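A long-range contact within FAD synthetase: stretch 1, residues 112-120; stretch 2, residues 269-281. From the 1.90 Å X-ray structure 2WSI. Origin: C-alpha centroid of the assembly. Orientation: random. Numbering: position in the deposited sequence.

Stretch 1 (112-120) TFPTLENFV
Stretch 2, residues 269-281: TSPISVVDKERFS

Stretch 1 is an extended lead-in followed by a helix, 114-120, with Phe113 at its N-cap position. Stretch 2 runs extended from Thr269 to Ser273, phi/psi near -75/145, then forms helix 274-279 with Ser273 at the N-cap position. The helix axes approach to 9.6 Å, and their N-to-C directions differ by 148°, so they run roughly antiparallel. In the register, Thr115 CA lies 5.0 Å from Ser273 CA, and Phe119 CA 6.7 Å from Ser270 CA. The contact buries 461 Å², both sides summed.

Thr115 covers the most surface. Its chi1 is m. Its OG1 donates to Asp276 OD2 at 2.4 Å, a very short hydrogen bond, and accepts from Ser273 N at 3.0 Å, nearly straight at 171°. Thr115 N also donates to Asp276 OD2, at 2.9 Å. One carboxylate oxygen thus receives both backbone and side chain of Thr115. Asp276 has chi1 -76° and chi2 -26°. Asp276 OD1 forms a salt bridge with Arg279 NH1, 2.8 Å away, and also lies beside Pro114 and Phe113. Water 1 accepts from Ser270 OG at 2.7 Å and donates to Thr115 O and Pro271 O, both at 2.8 Å.

The CA-to-CB bond of Pro114, whose ring is C-gamma exo, points toward stretch 2. Pro114 CG comes to 3.1 Å from Val275 CG1, unusually close for two carbons; Val275 has chi1 p. Pro114 CD lies 3.4 Å from Asp276 OD1.

Phe113 has chi1 -72° and chi2 -84°. Its CA-to-CB bond points sideways, but the ring end comes nearer. Asp276 OD1 sits at the ring edge, 3.6 Å from Phe113 CD1. Phe113 CE1 meets Phe280 CZ at 3.8 Å, with the ring planes at 51° and centroids 6.0 Å apart.

Farther along, Phe119, chi1 t, brings CD1 to 3.4 Å from Ser270 CB.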

# COMPACT_ATOMS: atom_id res chain seq x y z
N THR A 112 -6.02 15.20 -7.14
CA THR A 112 -5.34 14.46 -6.06
C THR A 112 -5.44 15.23 -4.74
O THR A 112 -5.20 16.43 -4.71
CB THR A 112 -3.86 14.19 -6.45
OG1 THR A 112 -3.84 13.38 -7.63
CG2 THR A 112 -3.09 13.48 -5.34
N PHE A 113 -5.84 14.57 -3.66
CA PHE A 113 -5.90 15.27 -2.36
C PHE A 113 -4.52 15.75 -1.96
O PHE A 113 -3.59 14.97 -1.98
CB PHE A 113 -6.34 14.34 -1.23
CG PHE A 113 -7.79 13.97 -1.28
CD1 PHE A 113 -8.74 14.82 -0.71
CD2 PHE A 113 -8.20 12.76 -1.84
CE1 PHE A 113 -10.09 14.50 -0.74
CE2 PHE A 113 -9.55 12.42 -1.87
CZ PHE A 113 -10.50 13.29 -1.30
N PRO A 114 -4.39 17.01 -1.51
CA PRO A 114 -3.11 17.51 -0.99
C PRO A 114 -2.59 16.70 0.20
O PRO A 114 -1.40 16.54 0.37
CB PRO A 114 -3.43 18.94 -0.53
CG PRO A 114 -4.74 19.29 -1.14
CD PRO A 114 -5.45 18.04 -1.52
N THR A 115 -3.49 16.20 1.04
CA THR A 115 -3.09 15.39 2.18
C THR A 115 -2.33 14.15 1.69
O THR A 115 -1.38 13.71 2.34
CB THR A 115 -4.33 14.93 2.99
OG1 THR A 115 -5.00 16.07 3.56
CG2 THR A 115 -3.89 13.98 4.11
N LEU A 116 -2.79 13.59 0.58
CA LEU A 116 -2.21 12.36 0.01
C LEU A 116 -0.89 12.71 -0.68
O LEU A 116 0.09 12.01 -0.52
CB LEU A 116 -3.17 11.71 -1.00
CG LEU A 116 -2.62 10.40 -1.57
CD1 LEU A 116 -2.71 9.31 -0.52
CD2 LEU A 116 -3.31 9.98 -2.85
N GLU A 117 -0.87 13.78 -1.45
CA GLU A 117 0.39 14.24 -2.06
C GLU A 117 1.46 14.41 -1.00
O GLU A 117 2.61 13.97 -1.16
CB GLU A 117 0.18 15.57 -2.80
CG GLU A 117 -0.43 15.43 -4.19
CD GLU A 117 -0.98 16.76 -4.73
OE1 GLU A 117 -1.08 17.72 -3.92
OE2 GLU A 117 -1.32 16.85 -5.95
N ASN A 118 1.10 15.05 0.10
CA ASN A 118 2.06 15.28 1.18
C ASN A 118 2.55 13.96 1.80
O ASN A 118 3.73 13.80 2.09
CB ASN A 118 1.48 16.18 2.27
CG ASN A 118 1.40 17.64 1.84
OD1 ASN A 118 2.15 18.08 0.98
ND2 ASN A 118 0.49 18.38 2.43
N PHE A 119 1.63 13.02 1.98
CA PHE A 119 1.97 11.70 2.48
C PHE A 119 2.91 10.94 1.53
O PHE A 119 3.83 10.24 1.97
CB PHE A 119 0.69 10.87 2.69
CG PHE A 119 0.94 9.55 3.36
CD1 PHE A 119 1.32 9.50 4.70
CD2 PHE A 119 0.81 8.37 2.66
CE1 PHE A 119 1.54 8.29 5.31
CE2 PHE A 119 1.04 7.17 3.27
CZ PHE A 119 1.41 7.12 4.59
N VAL A 120 2.67 11.06 0.23
CA VAL A 120 3.55 10.39 -0.74
C VAL A 120 4.97 10.92 -0.63
O VAL A 120 5.94 10.16 -0.62
CB VAL A 120 3.04 10.57 -2.19
CG1 VAL A 120 4.07 10.06 -3.17
CG2 VAL A 120 1.69 9.81 -2.37
N THR A 269 -1.39 8.36 12.26
CA THR A 269 -1.95 8.97 11.06
C THR A 269 -1.19 10.22 10.62
O THR A 269 -0.79 11.01 11.46
CB THR A 269 -3.43 9.34 11.24
OG1 THR A 269 -3.60 10.01 12.49
CG2 THR A 269 -4.30 8.08 11.19
N SER A 270 -1.04 10.41 9.32
CA SER A 270 -0.34 11.58 8.78
C SER A 270 -1.23 12.81 8.89
O SER A 270 -2.45 12.69 8.96
CB SER A 270 0.09 11.34 7.32
OG SER A 270 -1.02 11.45 6.41
N PRO A 271 -0.62 14.00 8.86
CA PRO A 271 -1.36 15.27 9.02
C PRO A 271 -2.30 15.60 7.84
O PRO A 271 -1.95 15.40 6.69
CB PRO A 271 -0.24 16.34 9.11
CG PRO A 271 1.01 15.61 9.40
CD PRO A 271 0.84 14.16 9.01
N ILE A 272 -3.49 16.10 8.15
CA ILE A 272 -4.43 16.56 7.13
C ILE A 272 -4.06 17.97 6.69
O ILE A 272 -3.84 18.83 7.52
CB ILE A 272 -5.87 16.67 7.68
CG1 ILE A 272 -6.28 15.40 8.41
CG2 ILE A 272 -6.85 16.97 6.55
CD1 ILE A 272 -6.09 14.16 7.60
N SER A 273 -4.01 18.20 5.39
CA SER A 273 -3.61 19.52 4.89
C SER A 273 -4.73 20.50 5.24
O SER A 273 -5.90 20.08 5.34
CB SER A 273 -3.39 19.46 3.38
OG SER A 273 -3.20 20.76 2.85
N VAL A 274 -4.41 21.77 5.44
CA VAL A 274 -5.46 22.72 5.84
C VAL A 274 -6.54 22.73 4.77
O VAL A 274 -7.72 22.64 5.11
CB VAL A 274 -4.95 24.16 6.17
CG1 VAL A 274 -3.96 24.12 7.33
CG2 VAL A 274 -4.31 24.83 4.97
N VAL A 275 -6.16 22.76 3.50
CA VAL A 275 -7.19 22.76 2.46
C VAL A 275 -8.15 21.57 2.64
O VAL A 275 -9.37 21.71 2.51
CB VAL A 275 -6.60 22.80 1.02
CG1 VAL A 275 -5.82 21.56 0.70
CG2 VAL A 275 -7.71 22.97 -0.00
N ASP A 276 -7.61 20.40 2.96
CA ASP A 276 -8.50 19.24 3.13
C ASP A 276 -9.35 19.36 4.38
O ASP A 276 -10.48 18.87 4.42
CB ASP A 276 -7.70 17.93 3.13
CG ASP A 276 -7.26 17.55 1.77
OD1 ASP A 276 -7.94 17.95 0.79
OD2 ASP A 276 -6.25 16.83 1.65
N LYS A 277 -8.80 20.00 5.41
CA LYS A 277 -9.56 20.23 6.63
C LYS A 277 -10.81 21.09 6.35
O LYS A 277 -11.87 20.87 6.93
CB LYS A 277 -8.68 20.89 7.69
CG LYS A 277 -7.63 19.97 8.32
CD LYS A 277 -6.99 20.63 9.55
CE LYS A 277 -5.73 19.90 10.03
NZ LYS A 277 -4.85 20.79 10.84
N GLU A 278 -10.67 22.07 5.45
CA GLU A 278 -11.79 22.92 5.04
C GLU A 278 -12.82 22.05 4.33
O GLU A 278 -14.00 22.04 4.67
CB GLU A 278 -11.32 24.03 4.09
CG GLU A 278 -12.40 24.55 3.10
CD GLU A 278 -12.56 23.69 1.82
OE1 GLU A 278 -11.54 23.34 1.16
OE2 GLU A 278 -13.72 23.40 1.44
N ARG A 279 -12.32 21.31 3.35
CA ARG A 279 -13.12 20.46 2.49
C ARG A 279 -13.90 19.43 3.30
O ARG A 279 -15.00 19.03 2.93
CB ARG A 279 -12.16 19.79 1.50
CG ARG A 279 -12.69 18.67 0.66
CD ARG A 279 -11.57 18.15 -0.25
NE ARG A 279 -11.40 18.96 -1.46
CZ ARG A 279 -10.30 19.61 -1.81
NH1 ARG A 279 -9.19 19.57 -1.07
NH2 ARG A 279 -10.30 20.30 -2.95
N PHE A 280 -13.35 19.03 4.44
CA PHE A 280 -13.98 18.02 5.29
C PHE A 280 -14.78 18.60 6.45
O PHE A 280 -15.34 17.85 7.24
CB PHE A 280 -12.93 17.07 5.87
CG PHE A 280 -12.11 16.35 4.84
CD1 PHE A 280 -12.60 16.10 3.58
CD2 PHE A 280 -10.84 15.88 5.17
CE1 PHE A 280 -11.83 15.42 2.64
CE2 PHE A 280 -10.07 15.21 4.25
CZ PHE A 280 -10.57 14.98 2.98
N SER A 281 -14.81 19.93 6.59
CA SER A 281 -15.56 20.52 7.69
C SER A 281 -17.04 20.16 7.57
O SER A 281 -17.70 19.89 8.58
CB SER A 281 -15.37 22.04 7.77
OG SER A 281 -16.12 22.73 6.78
O HOH W 1 -0.46 13.72 4.97
O HOH W 2 -0.80 17.23 4.91
O HOH W 3 -0.46 21.29 2.31